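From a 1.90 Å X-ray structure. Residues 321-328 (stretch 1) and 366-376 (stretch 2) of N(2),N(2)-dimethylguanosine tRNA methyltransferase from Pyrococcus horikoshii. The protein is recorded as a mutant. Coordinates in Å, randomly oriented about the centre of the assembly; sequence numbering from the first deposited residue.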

# COMPACT_ATOMS: atom_id res chain seq x y z
N PHE A 321 -5.09 12.86 12.03
CA PHE A 321 -4.42 14.15 12.12
C PHE A 321 -5.44 15.28 12.09
O PHE A 321 -6.64 15.04 11.96
N TYR A 322 -4.96 16.51 12.23
CA TYR A 322 -5.84 17.67 12.21
C TYR A 322 -5.51 18.49 10.97
O TYR A 322 -4.36 18.87 10.75
N ASP A 323 -6.52 18.74 10.14
CA ASP A 323 -6.34 19.51 8.92
C ASP A 323 -6.64 20.97 9.25
O ASP A 323 -7.79 21.34 9.47
N THR A 324 -5.59 21.80 9.29
CA THR A 324 -5.74 23.21 9.63
C THR A 324 -6.76 23.94 8.76
O THR A 324 -7.53 24.76 9.26
N HIS A 325 -6.77 23.64 7.47
CA HIS A 325 -7.71 24.29 6.57
C HIS A 325 -9.16 23.87 6.85
O HIS A 325 -10.02 24.72 7.10
N ALA A 326 -9.42 22.57 6.82
CA ALA A 326 -10.77 22.06 7.06
C ALA A 326 -11.32 22.47 8.42
O ALA A 326 -12.48 22.85 8.54
N ILE A 327 -10.49 22.39 9.46
CA ILE A 327 -10.93 22.75 10.80
C ILE A 327 -11.27 24.24 10.85
O ILE A 327 -12.22 24.64 11.51
N GLY A 328 -10.50 25.04 10.13
CA GLY A 328 -10.78 26.47 10.08
C GLY A 328 -12.17 26.70 9.51
O GLY A 328 -12.92 27.53 10.02
N ALA A 366 -0.64 16.27 20.52
CA ALA A 366 -1.46 17.25 21.24
C ALA A 366 -2.96 16.98 21.19
O ALA A 366 -3.48 16.49 20.20
N PRO A 367 -3.66 17.30 22.29
CA PRO A 367 -5.11 17.11 22.36
C PRO A 367 -5.75 18.10 21.39
O PRO A 367 -5.18 19.14 21.09
N TYR A 368 -6.94 17.76 20.89
CA TYR A 368 -7.66 18.63 19.96
C TYR A 368 -7.76 20.08 20.45
O TYR A 368 -7.49 21.02 19.70
N GLU A 369 -8.15 20.27 21.71
CA GLU A 369 -8.30 21.62 22.25
C GLU A 369 -7.00 22.40 22.25
O GLU A 369 -7.00 23.61 22.03
N VAL A 370 -5.88 21.72 22.50
CA VAL A 370 -4.59 22.41 22.49
C VAL A 370 -4.26 22.81 21.05
O VAL A 370 -3.72 23.88 20.81
N PHE A 371 -4.59 21.94 20.10
CA PHE A 371 -4.33 22.23 18.69
C PHE A 371 -5.10 23.48 18.27
O PHE A 371 -4.54 24.38 17.64
N ILE A 372 -6.38 23.53 18.61
CA ILE A 372 -7.24 24.66 18.26
C ILE A 372 -6.73 25.97 18.83
O ILE A 372 -6.71 27.00 18.15
N GLU A 373 -6.33 25.95 20.10
CA GLU A 373 -5.82 27.15 20.74
C GLU A 373 -4.54 27.59 20.03
O GLU A 373 -4.25 28.78 19.94
N THR A 374 -3.78 26.62 19.52
CA THR A 374 -2.53 26.92 18.83
C THR A 374 -2.71 27.44 17.41
O THR A 374 -1.93 28.27 16.95
N ILE A 375 -3.73 26.96 16.70
CA ILE A 375 -3.93 27.41 15.32
C ILE A 375 -4.66 28.75 15.22
O ILE A 375 -4.56 29.44 14.21
N LYS A 376 -5.40 29.10 16.28
CA LYS A 376 -6.14 30.36 16.31
C LYS A 376 -5.25 31.52 15.90
O LYS A 376 -4.33 31.88 16.63

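The contact is an apolar, aromatic-rich packing of a short strand and the helix start that follows it against one side of helix 368-375, with no hydrogen bond between the two stretches. The helix axes run at 89° to each other and approach no closer than 11.6 Å, and side chains bridge the space between them; 399 Å² is buried in all. Tyr 322 contributes most. Its CA-to-CB bond points toward the helix, chi1 is m, and the CB of Tyr 322 lies over one face of the Phe 371 ring, 3.6 Å from the ring centroid in a CH-pi contact. The two rings themselves lie obliquely, centroids 5.0 Å apart. Farther out, Tyr 368 turns its edge toward the face of the Tyr 322 ring in an offset edge-to-face pair, Tyr 322 CE1 to Tyr 368 CD1 3.7 Å, while Ala 366 O meets the ring edge, 3.8 Å from Tyr 322 CE2. Tyr 322 OH approaches Tyr 368 N to 3.4 Å, but the angle is too poor for a hydrogen bond. Phe 371 (chi1 t) points toward stretch 1 and also receives Thr 324 at its ring edge, OG1 of Thr 324 lying 3.7 Å from CZ of Phe 371; this buried hydroxyl has no polar partner in the model. One turn on, Ile 327 (m, t) acts as a knob among Tyr 368, Phe 371, Ile 372 and Ile 375. Ile 327 CD1 lies 4.0 Å from Phe 371 CE2, and Ile 327 CG2 lies 3.5 Å from Ile 372 CD1 and 4.1 Å from Ile 375 CD1. Ile 372 (m, m) starts sideways, yet its end comes nearer; the CA-to-CB bond of Ile 375 (p, t) points toward stretch 1. Asp 323 (t) points away and instead caps its own helix, OD1 of Asp 323 accepting from Ala 326 N at 2.9 Å.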

# COMPACT_ATOMS: atom_id res chain seq x y z
CB PHE A 321 -3.45 14.31 10.95
CG PHE A 321 -4.10 14.21 9.59
CD1 PHE A 321 -4.57 15.35 8.94
CD2 PHE A 321 -4.25 12.98 8.96
CE1 PHE A 321 -5.17 15.26 7.68
CE2 PHE A 321 -4.85 12.87 7.70
CZ PHE A 321 -5.31 14.02 7.06
CB TYR A 322 -5.64 18.52 13.47
CG TYR A 322 -5.97 17.77 14.75
CD1 TYR A 322 -7.24 17.23 14.96
CD2 TYR A 322 -5.00 17.58 15.74
CE1 TYR A 322 -7.53 16.51 16.12
CE2 TYR A 322 -5.29 16.86 16.90
CZ TYR A 322 -6.55 16.33 17.08
OH TYR A 322 -6.84 15.60 18.22
CB ASP A 323 -7.28 19.00 7.83
CG ASP A 323 -6.98 19.60 6.47
OD1 ASP A 323 -7.22 20.82 6.29
OD2 ASP A 323 -6.49 18.86 5.59
CB THR A 324 -4.39 23.95 9.51
OG1 THR A 324 -3.40 23.26 10.30
CG2 THR A 324 -4.52 25.37 10.03
CB HIS A 325 -7.34 23.97 5.12
CG HIS A 325 -8.19 24.69 4.11
ND1 HIS A 325 -9.47 24.30 3.80
CD2 HIS A 325 -7.94 25.81 3.39
CE1 HIS A 325 -9.98 25.14 2.92
NE2 HIS A 325 -9.08 26.07 2.66
CB ALA A 326 -10.79 20.54 6.92
CB ILE A 327 -9.86 22.42 11.86
CG1 ILE A 327 -9.71 20.90 11.98
CG2 ILE A 327 -10.25 23.02 13.21
CD1 ILE A 327 -8.69 20.44 13.01
CB ALA A 366 -1.17 18.65 20.70
CB PRO A 367 -5.45 17.44 23.81
CG PRO A 367 -4.17 17.15 24.54
CD PRO A 367 -3.13 17.70 23.61
CB TYR A 368 -9.07 18.08 19.73
CG TYR A 368 -9.95 19.01 18.93
CD1 TYR A 368 -9.84 19.09 17.54
CD2 TYR A 368 -10.90 19.81 19.56
CE1 TYR A 368 -10.65 19.96 16.80
CE2 TYR A 368 -11.72 20.68 18.84
CZ TYR A 368 -11.59 20.75 17.46
OH TYR A 368 -12.39 21.62 16.75
CB GLU A 369 -8.88 21.57 23.66
CG GLU A 369 -10.29 21.00 23.75
CD GLU A 369 -11.30 21.73 22.87
OE1 GLU A 369 -11.12 22.94 22.61
OE2 GLU A 369 -12.29 21.09 22.46
CB VAL A 370 -3.47 21.50 23.03
CG1 VAL A 370 -2.11 22.14 22.76
CG2 VAL A 370 -3.66 21.28 24.52
CB PHE A 371 -4.76 21.06 17.81
CG PHE A 371 -4.44 21.25 16.35
CD1 PHE A 371 -3.15 21.03 15.87
CD2 PHE A 371 -5.43 21.67 15.45
CE1 PHE A 371 -2.84 21.22 14.52
CE2 PHE A 371 -5.13 21.86 14.10
CZ PHE A 371 -3.84 21.64 13.63
CB ILE A 372 -8.69 24.43 18.74
CG1 ILE A 372 -9.27 23.18 18.08
CG2 ILE A 372 -9.55 25.65 18.43
CD1 ILE A 372 -9.21 23.20 16.57
CB GLU A 373 -5.54 26.89 22.22
CG GLU A 373 -5.11 28.14 22.99
CD GLU A 373 -5.04 27.92 24.49
OE1 GLU A 373 -4.18 27.13 24.94
OE2 GLU A 373 -5.85 28.53 25.22
CB THR A 374 -1.63 25.68 18.78
OG1 THR A 374 -1.39 25.20 20.10
CG2 THR A 374 -0.30 26.03 18.12
CB ILE A 375 -4.71 26.37 14.47
CG1 ILE A 375 -6.13 26.21 15.00
CG2 ILE A 375 -3.97 25.04 14.48
CD1 ILE A 375 -6.96 25.18 14.23
CB LYS A 376 -6.69 30.62 17.72
CG LYS A 376 -7.95 29.84 18.06
CD LYS A 376 -9.18 30.44 17.39
CE LYS A 376 -9.46 31.85 17.91
NZ LYS A 376 -10.71 32.42 17.33